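Local coordinates for pirin family protein (Acinetobacter baumannii, PDB 6D0P) that probably acts as an iron-dependent quercetin 2,3-dioxygenase of the pirin family, with one metal ion, here manganese, in its N-terminal cupin domain, at residues A[64-69]-A[127-132]; A[70-75]-A[97-102]; A[164-169]-A[185-190]; A[208-213]-A[244-249]. All coordinates share one frame; numbering follows the deposited sequence. Where two conformers were deposited one is given.

Interaction 1. Residues A[64-69]-A[127-132]; sequences HPHRGF and QLWVNL. With MN (manganese (II) ion), chain G.
Phe-69 and Trp-129 meet because Phe-69 holds CG between its backbone N and carbonyl carbon (chi1 60°) and Trp-129 has CG beside its own N, torsions that bring Phe-69 CE2 over one face of the indole. Together with His-66 they form an aromatic cluster next to the metal site of the N-terminal cupin barrel. Phe-69 CE2 is offset toward the rim of the indole and 3.4 Å from Trp-129 CD2; the two ring planes are inclined by 31°. His-66 presents its edge to the same indole in an offset edge-to-face pair, its CE1 4.1 Å from Trp-129 CZ2 and the planes 78° apart. The neighbouring ring atom, NE2, binds manganese at 2.2 Å, as does His-64 NE2; His-108, Glu-110 and two waters complete the sphere. The other strand reaches the metal through water. Gln-127 OE1, in the plane of the indole, accepts the N-H of Trp-129 NE1 and also accepts a hydrogen bond from the metal-bound water 1. Gln-127 NE2 meanwhile bonds to Glu-110, so this glutamine is second shell to the ion in two ways. Away from the metal, Leu-132 closes the contact, its CD1 resting 3.8 Å from Phe-69 CA.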
loop_
_atom_site.group_PDB
_atom_site.type_symbol
_atom_site.label_atom_id
_atom_site.label_comp_id
_atom_site.label_asym_id
_atom_site.label_seq_id
_atom_site.Cartn_x
_atom_site.Cartn_y
_atom_site.Cartn_z
ATOM N N HIS A 64 -5.206 -16.824 -5.989
ATOM C CA HIS A 64 -5.813 -16.573 -4.701
ATOM C C HIS A 64 -6.923 -15.532 -4.886
ATOM O O HIS A 64 -6.877 -14.723 -5.797
ATOM C CB HIS A 64 -4.785 -16.092 -3.667
ATOM C CG HIS A 64 -4.125 -14.805 -4.035
ATOM N ND1 HIS A 64 -3.035 -14.758 -4.874
ATOM C CD2 HIS A 64 -4.385 -13.524 -3.675
ATOM C CE1 HIS A 64 -2.655 -13.503 -5.026
ATOM N NE2 HIS A 64 -3.471 -12.725 -4.305
ATOM N N PRO A 65 -7.917 -15.566 -4.016
ATOM C CA PRO A 65 -9.011 -14.639 -4.113
ATOM C C PRO A 65 -8.888 -13.402 -3.220
ATOM O O PRO A 65 -8.110 -13.396 -2.252
ATOM C CB PRO A 65 -10.211 -15.471 -3.641
ATOM C CG PRO A 65 -9.621 -16.361 -2.590
ATOM C CD PRO A 65 -8.241 -16.678 -3.117
ATOM N N HIS A 66 -9.665 -12.381 -3.576
ATOM C CA HIS A 66 -9.861 -11.191 -2.748
ATOM C C HIS A 66 -11.309 -10.741 -2.896
ATOM O O HIS A 66 -11.889 -10.850 -4.003
ATOM C CB HIS A 66 -8.966 -10.002 -3.149
ATOM C CG HIS A 66 -7.502 -10.223 -3.017
ATOM N ND1 HIS A 66 -6.902 -10.412 -1.784
ATOM C CD2 HIS A 66 -6.509 -10.197 -3.937
ATOM C CE1 HIS A 66 -5.591 -10.549 -1.963
ATOM N NE2 HIS A 66 -5.323 -10.395 -3.277
ATOM N N ARG A 67 -11.889 -10.230 -1.808
ATOM C CA ARG A 67 -13.190 -9.622 -1.893
ATOM C C ARG A 67 -13.300 -8.542 -0.820
ATOM O O ARG A 67 -12.868 -8.761 0.325
ATOM C CB ARG A 67 -14.313 -10.651 -1.710
ATOM C CG ARG A 67 -15.705 -10.036 -1.559
ATOM C CD ARG A 67 -16.823 -11.054 -1.344
ATOM N NE ARG A 67 -17.134 -11.786 -2.570
ATOM C CZ ARG A 67 -18.063 -12.732 -2.664
ATOM N NH1 ARG A 67 -18.735 -13.119 -1.582
ATOM N NH2 ARG A 67 -18.323 -13.277 -3.840
ATOM N N GLY A 68 -13.875 -7.395 -1.208
ATOM C CA GLY A 68 -14.270 -6.364 -0.259
ATOM C C GLY A 68 -13.344 -5.165 -0.115
ATOM O O GLY A 68 -13.684 -4.233 0.624
ATOM N N PHE A 69 -12.213 -5.149 -0.779
ATOM C CA PHE A 69 -11.264 -4.074 -0.562
ATOM C C PHE A 69 -10.405 -3.902 -1.811
ATOM O O PHE A 69 -10.689 -4.503 -2.870
ATOM C CB PHE A 69 -10.439 -4.374 0.700
ATOM C CG PHE A 69 -9.659 -5.648 0.606
ATOM C CD1 PHE A 69 -10.264 -6.868 0.853
ATOM C CD2 PHE A 69 -8.323 -5.629 0.264
ATOM C CE1 PHE A 69 -9.541 -8.047 0.759
ATOM C CE2 PHE A 69 -7.605 -6.812 0.166
ATOM C CZ PHE A 69 -8.217 -8.012 0.402
ATOM N N GLN A 127 2.981 -3.507 -0.968
ATOM C CA GLN A 127 1.568 -3.816 -1.207
ATOM C C GLN A 127 0.758 -3.274 -0.021
ATOM O O GLN A 127 1.033 -3.585 1.155
ATOM C CB GLN A 127 1.255 -5.293 -1.478
ATOM C CG GLN A 127 -0.243 -5.492 -1.781
ATOM C CD GLN A 127 -0.623 -6.815 -2.413
ATOM O OE1 GLN A 127 -1.284 -7.654 -1.780
ATOM N NE2 GLN A 127 -0.198 -7.016 -3.663
ATOM N N LEU A 128 -0.198 -2.415 -0.354
ATOM C CA LEU A 128 -1.074 -1.766 0.588
ATOM C C LEU A 128 -2.520 -2.197 0.326
ATOM O O LEU A 128 -2.996 -2.136 -0.824
ATOM C CB LEU A 128 -0.927 -0.252 0.388
ATOM C CG LEU A 128 -1.923 0.637 1.134
ATOM C CD1 LEU A 128 -1.603 0.666 2.610
ATOM C CD2 LEU A 128 -1.895 2.058 0.595
ATOM N N TRP A 129 -3.218 -2.641 1.350
ATOM C CA TRP A 129 -4.627 -2.933 1.231
ATOM C C TRP A 129 -5.407 -1.726 1.771
ATOM O O TRP A 129 -5.098 -1.254 2.866
ATOM C CB TRP A 129 -4.992 -4.173 2.018
ATOM C CG TRP A 129 -4.432 -5.462 1.510
ATOM C CD1 TRP A 129 -3.465 -5.663 0.560
ATOM C CD2 TRP A 129 -4.763 -6.758 2.028
ATOM N NE1 TRP A 129 -3.236 -7.002 0.407
ATOM C CE2 TRP A 129 -4.013 -7.700 1.295
ATOM C CE3 TRP A 129 -5.679 -7.213 2.984
ATOM C CZ2 TRP A 129 -4.122 -9.069 1.532
ATOM C CZ3 TRP A 129 -5.797 -8.568 3.209
ATOM C CH2 TRP A 129 -5.012 -9.480 2.506
ATOM N N VAL A 130 -6.389 -1.281 1.020
ATOM C CA VAL A 130 -7.253 -0.166 1.369
ATOM C C VAL A 130 -8.692 -0.673 1.451
ATOM O O VAL A 130 -9.213 -1.307 0.502
ATOM C CB VAL A 130 -7.146 0.974 0.349
ATOM C CG1 VAL A 130 -8.004 2.168 0.740
ATOM C CG2 VAL A 130 -5.698 1.402 0.146
ATOM N N ASN A 131 -9.363 -0.319 2.531
ATOM C CA ASN A 131 -10.718 -0.765 2.743
ATOM C C ASN A 131 -11.690 0.076 1.914
ATOM O O ASN A 131 -11.399 1.188 1.521
ATOM C CB ASN A 131 -11.098 -0.717 4.227
ATOM C CG ASN A 131 -12.153 -1.739 4.617
ATOM O OD1 ASN A 131 -12.669 -2.478 3.766
ATOM N ND2 ASN A 131 -12.445 -1.828 5.919
ATOM N N LEU A 132 -12.831 -0.518 1.628
ATOM C CA LEU A 132 -13.936 0.161 0.958
ATOM C C LEU A 132 -15.090 0.431 1.933
ATOM O O LEU A 132 -15.377 -0.377 2.833
ATOM C CB LEU A 132 -14.424 -0.740 -0.179
ATOM C CG LEU A 132 -13.466 -0.886 -1.364
ATOM C CD1 LEU A 132 -13.895 -2.016 -2.284
ATOM C CD2 LEU A 132 -13.368 0.421 -2.117
HETATM MN MN MN G . -3.448 -10.571 -4.387
HETATM O O HOH W 1 -2.329 -10.106 -2.521
HETATM O O HOH W 2 -3.082 -8.157 -4.718
#

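Interaction 2. Residues A[70-75]-A[97-102]; sequences ETVTIA and VQWMTA
Glu-70 and Thr-101 lie side by side and point the same way, and Glu-70 OE2 takes the threonine hydroxyl on its anti lone pair, with 2.5 Å between OE2 and Thr-101 OG1. The other carboxylate oxygen turns to Trp-99: the carboxylate stands 75° to the indole, so Trp-99 NE1, 2.9 Å from Glu-70 OE1, approaches from above the carboxylate plane although the oxygen lies near the plane of the ring. This buried carboxylate is thus gripped at both oxygens. Farther along the same face of the sheet Val-72 sets CG2 over the six-membered ring of Trp-99, a CH-pi contact 3.5 Å from the centroid, and Val-72 CG1 touches Val-97 CG1 at 3.8 Å. On the other face selenomethionine Met-100 runs beside Thr-71 and bends at chi3 (76°), which brings CE to 3.3 Å from Thr-71 OG1. Water 3 links Thr-71 OG1 and Thr-73 OG1; the latter also bonds to Gln-127. Backbone hydrogen bonds pair Thr-71 with Met-100 and Thr-73 with Gln-98. This regular antiparallel pairing is a wall of the N-terminal cupin barrel, whose Thr-71 and Met-100 face looks onto the metal site and whose Trp-99 face packs against the second domain.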
loop_
_atom_site.group_PDB
_atom_site.type_symbol
_atom_site.label_atom_id
_atom_site.label_comp_id
_atom_site.label_asym_id
_atom_site.label_seq_id
_atom_site.Cartn_x
_atom_site.Cartn_y
_atom_site.Cartn_z
ATOM N N GLU A 70 -9.400 -3.041 -1.699
ATOM C CA GLU A 70 -8.506 -2.749 -2.804
ATOM C C GLU A 70 -7.071 -3.114 -2.432
ATOM O O GLU A 70 -6.704 -3.027 -1.258
ATOM C CB GLU A 70 -8.540 -1.264 -3.152
ATOM C CG GLU A 70 -9.931 -0.709 -3.315
ATOM C CD GLU A 70 -9.968 0.690 -3.902
ATOM O OE1 GLU A 70 -9.557 1.646 -3.195
ATOM O OE2 GLU A 70 -10.359 0.811 -5.076
ATOM N N THR A 71 -6.278 -3.542 -3.422
ATOM C CA THR A 71 -4.849 -3.792 -3.205
ATOM C C THR A 71 -4.079 -2.831 -4.093
ATOM O O THR A 71 -4.405 -2.646 -5.291
ATOM C CB THR A 71 -4.412 -5.253 -3.439
ATOM O OG1 THR A 71 -4.553 -5.577 -4.825
ATOM C CG2 THR A 71 -5.215 -6.232 -2.612
ATOM N N VAL A 72 -3.093 -2.182 -3.506
ATOM C CA VAL A 72 -2.278 -1.233 -4.224
ATOM C C VAL A 72 -0.860 -1.783 -4.251
ATOM O O VAL A 72 -0.261 -1.985 -3.183
ATOM C CB VAL A 72 -2.316 0.157 -3.578
ATOM C CG1 VAL A 72 -1.527 1.165 -4.400
ATOM C CG2 VAL A 72 -3.747 0.630 -3.349
ATOM N N THR A 73 -0.335 -2.026 -5.444
ATOM C CA THR A 73 1.016 -2.548 -5.579
ATOM C C THR A 73 1.892 -1.448 -6.185
ATOM O O THR A 73 1.571 -0.907 -7.260
ATOM C CB THR A 73 1.018 -3.835 -6.412
ATOM O OG1 THR A 73 0.125 -4.768 -5.798
ATOM C CG2 THR A 73 2.385 -4.466 -6.532
ATOM N N ILE A 74 2.968 -1.125 -5.490
ATOM C CA ILE A 74 3.880 -0.061 -5.872
ATOM C C ILE A 74 5.248 -0.697 -6.114
ATOM O O ILE A 74 5.848 -1.208 -5.179
ATOM C CB ILE A 74 3.938 1.000 -4.752
ATOM C CG1 ILE A 74 2.552 1.525 -4.361
ATOM C CG2 ILE A 74 4.896 2.137 -5.111
ATOM C CD1 ILE A 74 2.575 2.398 -3.098
ATOM N N ALA A 75 5.739 -0.682 -7.357
ATOM C CA ALA A 75 7.018 -1.328 -7.688
ATOM C C ALA A 75 8.158 -0.309 -7.543
ATOM O O ALA A 75 8.130 0.720 -8.199
ATOM C CB ALA A 75 6.972 -1.885 -9.097
ATOM N N VAL A 97 2.261 1.864 -10.652
ATOM C CA VAL A 97 1.377 1.449 -9.581
ATOM C C VAL A 97 0.153 0.725 -10.175
ATOM O O VAL A 97 -0.325 1.084 -11.275
ATOM C CB VAL A 97 0.920 2.667 -8.751
ATOM C CG1 VAL A 97 -0.157 2.287 -7.751
ATOM C CG2 VAL A 97 2.091 3.355 -8.073
ATOM N N GLN A 98 -0.318 -0.318 -9.486
ATOM C CA GLN A 98 -1.605 -0.946 -9.797
ATOM C C GLN A 98 -2.525 -0.737 -8.588
ATOM O O GLN A 98 -2.195 -1.174 -7.469
ATOM C CB GLN A 98 -1.463 -2.434 -10.122
ATOM C CG GLN A 98 -2.796 -3.175 -10.237
ATOM C CD GLN A 98 -3.789 -2.594 -11.221
ATOM O OE1 GLN A 98 -4.914 -2.254 -10.845
ATOM N NE2 GLN A 98 -3.419 -2.533 -12.503
ATOM N N TRP A 99 -3.598 0.023 -8.791
ATOM C CA TRP A 99 -4.618 0.259 -7.777
ATOM C C TRP A 99 -5.814 -0.617 -8.151
ATOM O O TRP A 99 -6.638 -0.221 -8.973
ATOM C CB TRP A 99 -4.978 1.753 -7.713
ATOM C CG TRP A 99 -5.759 2.128 -6.493
ATOM C CD1 TRP A 99 -7.054 1.792 -6.218
ATOM C CD2 TRP A 99 -5.314 2.941 -5.391
ATOM N NE1 TRP A 99 -7.433 2.317 -5.006
ATOM C CE2 TRP A 99 -6.394 3.035 -4.487
ATOM C CE3 TRP A 99 -4.116 3.591 -5.078
ATOM C CZ2 TRP A 99 -6.308 3.734 -3.286
ATOM C CZ3 TRP A 99 -4.034 4.287 -3.893
ATOM C CH2 TRP A 99 -5.109 4.347 -3.007
HETATM N N MSE A 100 -5.850 -1.829 -7.624
HETATM C CA MSE A 100 -6.876 -2.794 -7.999
HETATM C C MSE A 100 -7.980 -2.868 -6.995
HETATM O O MSE A 100 -7.744 -3.091 -5.785
HETATM C CB MSE A 100 -6.271 -4.196 -8.115
HETATM C CG MSE A 100 -7.343 -5.204 -8.564
HETATM SE SE MSE A 100 -6.628 -7.064 -8.520
HETATM C CE MSE A 100 -6.708 -7.303 -6.594
ATOM N N THR A 101 -9.202 -2.674 -7.468
ATOM C CA THR A 101 -10.362 -2.823 -6.609
ATOM C C THR A 101 -10.864 -4.266 -6.735
ATOM O O THR A 101 -11.314 -4.654 -7.814
ATOM C CB THR A 101 -11.491 -1.873 -7.002
ATOM O OG1 THR A 101 -10.989 -0.540 -7.100
ATOM C CG2 THR A 101 -12.646 -1.954 -6.035
ATOM N N ALA A 102 -10.748 -5.061 -5.687
ATOM C CA ALA A 102 -11.248 -6.415 -5.724
ATOM C C ALA A 102 -12.780 -6.386 -5.734
ATOM O O ALA A 102 -13.425 -7.173 -6.453
ATOM C CB ALA A 102 -10.728 -7.206 -4.551
HETATM O O HOH W 3 -2.527 -4.414 -6.608
#

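Interaction 3. Residues A[164-169]-A[185-190]; sequences RVIAGE and VWDGKL
Val-185 faces Ile-166 and Ala-167 together: its carbonyl O accepts a straight bond from Ala-167 N at 3.1 Å and a weak, bent one from Ile-166 N, while its own N donates to Ala-167 O. Val-185 CG1 leans on Ile-166 CB, and its CB lies 4.2 Å from Ala-167 CB. Next, Trp-186 turns to the other face of the sheet, where its indole runs alongside Val-165, with CD1 4.0 Å from Val-165 CG1, and carries its far rim to the chain beyond the bulge, CZ2 being 3.4 Å from Glu-169 O. Tyr-170 also meets the indole edge-to-face. Asp-187 pairs its backbone with Arg-164 in both directions and then sends its carboxylate to the guanidinium. Its CG sits between backbone N and carbonyl carbon (chi1 82°), and the arginine bends at chi3 (-61°) to meet it side-on. Arg-164 NE is 2.8 Å from Asp-187 OD1, on the syn lone pair, and Arg-164 NH1 is 2.9 Å from Asp-187 OD2; with the planes only 14° apart, this is a nearly flat, two-pronged salt bridge. Tyr-76 OH also bonds to Asp-187 OD2, and Ile-166 CD1 packs against the carboxylate carbon. Two residues opposite one make a classic beta bulge, here at the turn of strand 162-165 out of the C-terminal cupin sheet.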
loop_
_atom_site.group_PDB
_atom_site.type_symbol
_atom_site.label_atom_id
_atom_site.label_comp_id
_atom_site.label_asym_id
_atom_site.label_seq_id
_atom_site.Cartn_x
_atom_site.Cartn_y
_atom_site.Cartn_z
ATOM N N ARG A 164 5.382 11.794 -4.499
ATOM C CA ARG A 164 4.501 11.383 -5.590
ATOM C C ARG A 164 3.081 11.275 -5.041
ATOM O O ARG A 164 2.870 10.671 -3.954
ATOM C CB ARG A 164 4.903 10.015 -6.146
ATOM C CG ARG A 164 6.334 9.939 -6.658
ATOM C CD ARG A 164 6.487 8.753 -7.599
ATOM N NE ARG A 164 6.191 7.514 -6.902
ATOM C CZ ARG A 164 6.125 6.325 -7.491
ATOM N NH1 ARG A 164 5.920 5.242 -6.765
ATOM N NH2 ARG A 164 6.299 6.232 -8.792
ATOM N N VAL A 165 2.124 11.835 -5.770
ATOM C CA VAL A 165 0.740 11.810 -5.336
ATOM C C VAL A 165 0.056 10.615 -5.998
ATOM O O VAL A 165 -0.474 10.700 -7.106
ATOM C CB VAL A 165 0.031 13.141 -5.648
ATOM C CG1 VAL A 165 -1.325 13.212 -4.970
ATOM C CG2 VAL A 165 0.880 14.337 -5.237
ATOM N N ILE A 166 0.095 9.489 -5.322
ATOM C CA ILE A 166 -0.483 8.277 -5.882
ATOM C C ILE A 166 -2.022 8.383 -5.829
ATOM O O ILE A 166 -2.699 8.064 -6.797
ATOM C CB ILE A 166 0.092 7.037 -5.179
ATOM C CG1 ILE A 166 1.583 6.887 -5.505
ATOM C CG2 ILE A 166 -0.682 5.785 -5.556
ATOM C CD1 ILE A 166 2.277 5.856 -4.665
ATOM N N ALA A 167 -2.540 8.864 -4.713
ATOM C CA ALA A 167 -3.951 9.120 -4.541
ATOM C C ALA A 167 -4.135 10.375 -3.684
ATOM O O ALA A 167 -3.311 10.655 -2.794
ATOM C CB ALA A 167 -4.637 7.934 -3.891
ATOM N N GLY A 168 -5.250 11.054 -3.886
ATOM C CA GLY A 168 -5.591 12.211 -3.094
ATOM C C GLY A 168 -5.150 13.510 -3.747
ATOM O O GLY A 168 -5.343 13.749 -4.941
ATOM N N GLU A 169 -4.544 14.366 -2.953
ATOM C CA GLU A 169 -4.138 15.668 -3.477
ATOM C C GLU A 169 -3.048 16.270 -2.595
ATOM O O GLU A 169 -3.149 16.210 -1.384
ATOM C CB GLU A 169 -5.326 16.634 -3.475
ATOM C CG GLU A 169 -4.939 18.054 -3.867
ATOM C CD GLU A 169 -6.010 18.859 -4.593
ATOM O OE1 GLU A 169 -7.203 18.705 -4.256
ATOM O OE2 GLU A 169 -5.646 19.648 -5.490
ATOM N N VAL A 185 -2.517 8.868 -0.557
ATOM C CA VAL A 185 -1.403 7.946 -0.560
ATOM C C VAL A 185 -0.285 8.696 -1.264
ATOM O O VAL A 185 -0.388 8.990 -2.475
ATOM C CB VAL A 185 -1.681 6.589 -1.232
ATOM C CG1 VAL A 185 -0.405 5.756 -1.331
ATOM C CG2 VAL A 185 -2.755 5.796 -0.499
ATOM N N TRP A 186 0.714 9.072 -0.478
ATOM C CA TRP A 186 1.852 9.802 -0.991
ATOM C C TRP A 186 3.121 8.991 -0.730
ATOM O O TRP A 186 3.268 8.415 0.352
ATOM C CB TRP A 186 1.989 11.178 -0.321
ATOM C CG TRP A 186 0.764 12.031 -0.318
ATOM C CD1 TRP A 186 -0.229 12.068 -1.253
ATOM C CD2 TRP A 186 0.454 13.051 0.650
ATOM N NE1 TRP A 186 -1.166 13.004 -0.899
ATOM C CE2 TRP A 186 -0.769 13.629 0.259
ATOM C CE3 TRP A 186 1.064 13.484 1.834
ATOM C CZ2 TRP A 186 -1.381 14.640 0.998
ATOM C CZ3 TRP A 186 0.457 14.483 2.573
ATOM C CH2 TRP A 186 -0.746 15.054 2.152
ATOM N N ASP A 187 4.040 8.923 -1.683
ATOM C CA ASP A 187 5.308 8.239 -1.382
ATOM C C ASP A 187 6.457 9.155 -1.802
ATOM O O ASP A 187 6.268 10.143 -2.506
ATOM C CB ASP A 187 5.371 6.830 -1.985
ATOM C CG ASP A 187 5.758 6.738 -3.443
ATOM O OD1 ASP A 187 5.826 7.786 -4.089
ATOM O OD2 ASP A 187 5.999 5.601 -3.920
ATOM N N GLY A 188 7.660 8.824 -1.428
ATOM C CA GLY A 188 8.747 9.665 -1.898
ATOM C C GLY A 188 10.023 9.468 -1.115
ATOM O O GLY A 188 10.216 8.438 -0.446
ATOM N N LYS A 189 10.896 10.463 -1.275
ATOM C CA LYS A 189 12.189 10.453 -0.682
ATOM C C LYS A 189 12.475 11.825 -0.073
ATOM O O LYS A 189 12.253 12.866 -0.712
ATOM C CB LYS A 189 13.242 10.108 -1.743
ATOM C CG LYS A 189 14.683 10.122 -1.266
ATOM C CD LYS A 189 15.644 9.983 -2.430
ATOM C CE LYS A 189 17.096 10.060 -2.024
ATOM N NZ LYS A 189 17.958 10.225 -3.216
ATOM N N LEU A 190 12.971 11.799 1.148
ATOM C CA LEU A 190 13.408 13.007 1.843
ATOM C C LEU A 190 14.924 12.893 1.989
ATOM O O LEU A 190 15.421 11.914 2.568
ATOM C CB LEU A 190 12.765 13.093 3.224
ATOM C CG LEU A 190 11.251 13.027 3.261
ATOM C CD1 LEU A 190 10.758 13.141 4.698
ATOM C CD2 LEU A 190 10.631 14.099 2.384
#

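Interaction 4. Residues A[208-213]-A[244-249]; sequences VVVLEG and EDTKFL
Lys-247 reaches across to Glu-212 along an almost fully extended chain. Its CB lies 4.2 Å from Leu-211 CB; farther out, CD passes 4.1 Å from Glu-212 CB, and CE comes within 3.5 Å of Glu-212 OE1. At the tip NZ forms a salt bridge with Glu-212 OE1 at 2.8 Å, arriving from above the carboxylate plane. The same ammonium has a second acid, Glu-124 of the N-terminal domain, so it probably balances two negative charges and ties the domains together. Glu-212 meets it with CG anti to the backbone N (chi1 -173°), and its OE2 accepts a hydrogen bond from water 4, which donates as well to Asp-245 O. The backbone of Lys-247 is equally engaged: its O accepts Leu-211 N at 2.8 Å and, weakly, Glu-212 N, while its N donates to Glu-212 O. On the side of the sheet where Val-209 and Leu-249 lie, Leu-211 and Leu-249 cross with their CD1 atoms just 3.5 Å apart, a tight contact. On the other side Val-210 CG1 touches Thr-246 CG2 at 3.8 Å, and Thr-246 OG1 turns back to Glu-244 O. The pairing of Leu-211 and Glu-212 with Lys-247 is a classic beta bulge, placed where strand 205-210 turns a corner in the C-terminal cupin barrel.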
loop_
_atom_site.group_PDB
_atom_site.type_symbol
_atom_site.label_atom_id
_atom_site.label_comp_id
_atom_site.label_asym_id
_atom_site.label_seq_id
_atom_site.Cartn_x
_atom_site.Cartn_y
_atom_site.Cartn_z
ATOM N N VAL A 208 2.564 7.592 9.068
ATOM C CA VAL A 208 3.861 7.903 8.455
ATOM C C VAL A 208 4.649 6.601 8.412
ATOM O O VAL A 208 4.935 6.005 9.452
ATOM C CB VAL A 208 4.627 8.991 9.218
ATOM C CG1 VAL A 208 6.003 9.259 8.616
ATOM C CG2 VAL A 208 3.788 10.258 9.300
ATOM N N VAL A 209 4.898 6.135 7.206
ATOM C CA VAL A 209 5.613 4.882 7.011
ATOM C C VAL A 209 7.038 5.206 6.547
ATOM O O VAL A 209 7.217 5.914 5.562
ATOM C CB VAL A 209 4.904 3.971 5.999
ATOM C CG1 VAL A 209 5.662 2.656 5.799
ATOM C CG2 VAL A 209 3.472 3.700 6.414
ATOM N N VAL A 210 8.014 4.725 7.304
ATOM C CA VAL A 210 9.392 4.873 6.956
ATOM C C VAL A 210 9.871 3.513 6.458
ATOM O O VAL A 210 9.982 2.581 7.224
ATOM C CB VAL A 210 10.230 5.388 8.141
ATOM C CG1 VAL A 210 11.702 5.538 7.768
ATOM C CG2 VAL A 210 9.666 6.691 8.664
ATOM N N LEU A 211 10.130 3.405 5.161
ATOM C CA LEU A 211 10.587 2.155 4.595
ATOM C C LEU A 211 12.074 1.947 4.872
ATOM O O LEU A 211 12.497 0.839 5.262
ATOM C CB LEU A 211 10.323 2.150 3.087
ATOM C CG LEU A 211 8.866 2.296 2.670
ATOM C CD1 LEU A 211 8.770 2.408 1.154
ATOM C CD2 LEU A 211 8.013 1.146 3.179
ATOM N N GLU A 212 12.848 3.009 4.706
ATOM C CA GLU A 212 14.286 2.969 4.863
ATOM C C GLU A 212 14.755 4.376 5.224
ATOM O O GLU A 212 14.215 5.337 4.709
ATOM C CB GLU A 212 14.912 2.509 3.540
ATOM C CG GLU A 212 16.396 2.247 3.585
ATOM C CD GLU A 212 16.962 1.995 2.188
ATOM O OE1 GLU A 212 16.540 0.977 1.519
ATOM O OE2 GLU A 212 17.784 2.824 1.739
ATOM N N GLY A 213 15.722 4.474 6.127
ATOM C CA GLY A 213 16.282 5.761 6.509
ATOM C C GLY A 213 15.981 6.114 7.949
ATOM O O GLY A 213 15.843 5.226 8.813
ATOM N N GLU A 244 18.811 11.036 7.578
ATOM C CA GLU A 244 19.423 10.194 6.542
ATOM C C GLU A 244 18.500 10.214 5.318
ATOM O O GLU A 244 17.319 10.493 5.463
ATOM C CB GLU A 244 19.502 8.717 6.957
ATOM C CG GLU A 244 20.347 8.410 8.184
ATOM C CD GLU A 244 20.213 6.958 8.612
ATOM O OE1 GLU A 244 19.731 6.142 7.783
ATOM O OE2 GLU A 244 20.573 6.636 9.771
ATOM N N ASP A 245 19.002 9.884 4.135
ATOM C CA ASP A 245 18.107 9.770 2.965
ATOM C C ASP A 245 17.008 8.766 3.336
ATOM O O ASP A 245 17.332 7.645 3.787
ATOM C CB ASP A 245 18.844 9.258 1.727
ATOM C CG ASP A 245 19.732 10.292 1.056
ATOM O OD1 ASP A 245 19.851 11.420 1.585
ATOM O OD2 ASP A 245 20.293 9.955 0.002
ATOM N N THR A 246 15.742 9.150 3.171
ATOM C CA THR A 246 14.634 8.339 3.669
ATOM C C THR A 246 13.583 8.079 2.580
ATOM O O THR A 246 13.147 9.010 1.925
ATOM C CB THR A 246 13.983 9.066 4.858
ATOM O OG1 THR A 246 14.949 9.240 5.900
ATOM C CG2 THR A 246 12.761 8.357 5.388
ATOM N N LYS A 247 13.189 6.820 2.414
ATOM C CA LYS A 247 12.088 6.438 1.578
ATOM C C LYS A 247 10.857 6.328 2.489
ATOM O O LYS A 247 10.899 5.600 3.514
ATOM C CB LYS A 247 12.279 5.079 0.889
ATOM C CG LYS A 247 13.504 4.908 -0.001
ATOM C CD LYS A 247 13.771 3.415 -0.269
ATOM C CE LYS A 247 15.130 3.071 -0.850
ATOM N NZ LYS A 247 15.316 1.592 -0.942
ATOM N N PHE A 248 9.801 7.048 2.143
ATOM C CA PHE A 248 8.620 7.104 3.017
ATOM C C PHE A 248 7.310 6.981 2.233
ATOM O O PHE A 248 7.261 7.078 0.998
ATOM C CB PHE A 248 8.577 8.455 3.757
ATOM C CG PHE A 248 8.256 9.625 2.862
ATOM C CD1 PHE A 248 6.941 9.997 2.602
ATOM C CD2 PHE A 248 9.262 10.350 2.254
ATOM C CE1 PHE A 248 6.645 11.027 1.722
ATOM C CE2 PHE A 248 8.966 11.407 1.402
ATOM C CZ PHE A 248 7.659 11.745 1.127
ATOM N N LEU A 249 6.264 6.712 3.000
ATOM C CA LEU A 249 4.898 6.860 2.542
ATOM C C LEU A 249 4.139 7.642 3.601
ATOM O O LEU A 249 4.442 7.549 4.822
ATOM C CB LEU A 249 4.174 5.535 2.309
ATOM C CG LEU A 249 4.691 4.734 1.135
ATOM C CD1 LEU A 249 5.544 3.606 1.637
ATOM C CD2 LEU A 249 3.544 4.205 0.298
HETATM O O HOH W 4 16.470 5.575 1.820
#

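The chain makes the contacts in two groups. Interaction 2 falls within the span bounded by the segments of interaction 1, and the two share the N-terminal cupin sheet, where strands 69-75 and 121-131 are neighbours; their centres are 9 Å apart. Interactions 3 and 4 follow later, 12 Å apart, in the C-terminal sheet, joined through strands 183-190 and 245-253. The groups meet at the domain interface: Trp-99 packs on Ala-167 and Val-185, and Ile-74 on Ile-166 and Leu-249. The centres of interactions 1 and 4 are about 24 Å apart. Interaction 1 supplies two of the manganese-binding histidines, and all four metal-binding residues belong to the N-terminal cupin domain.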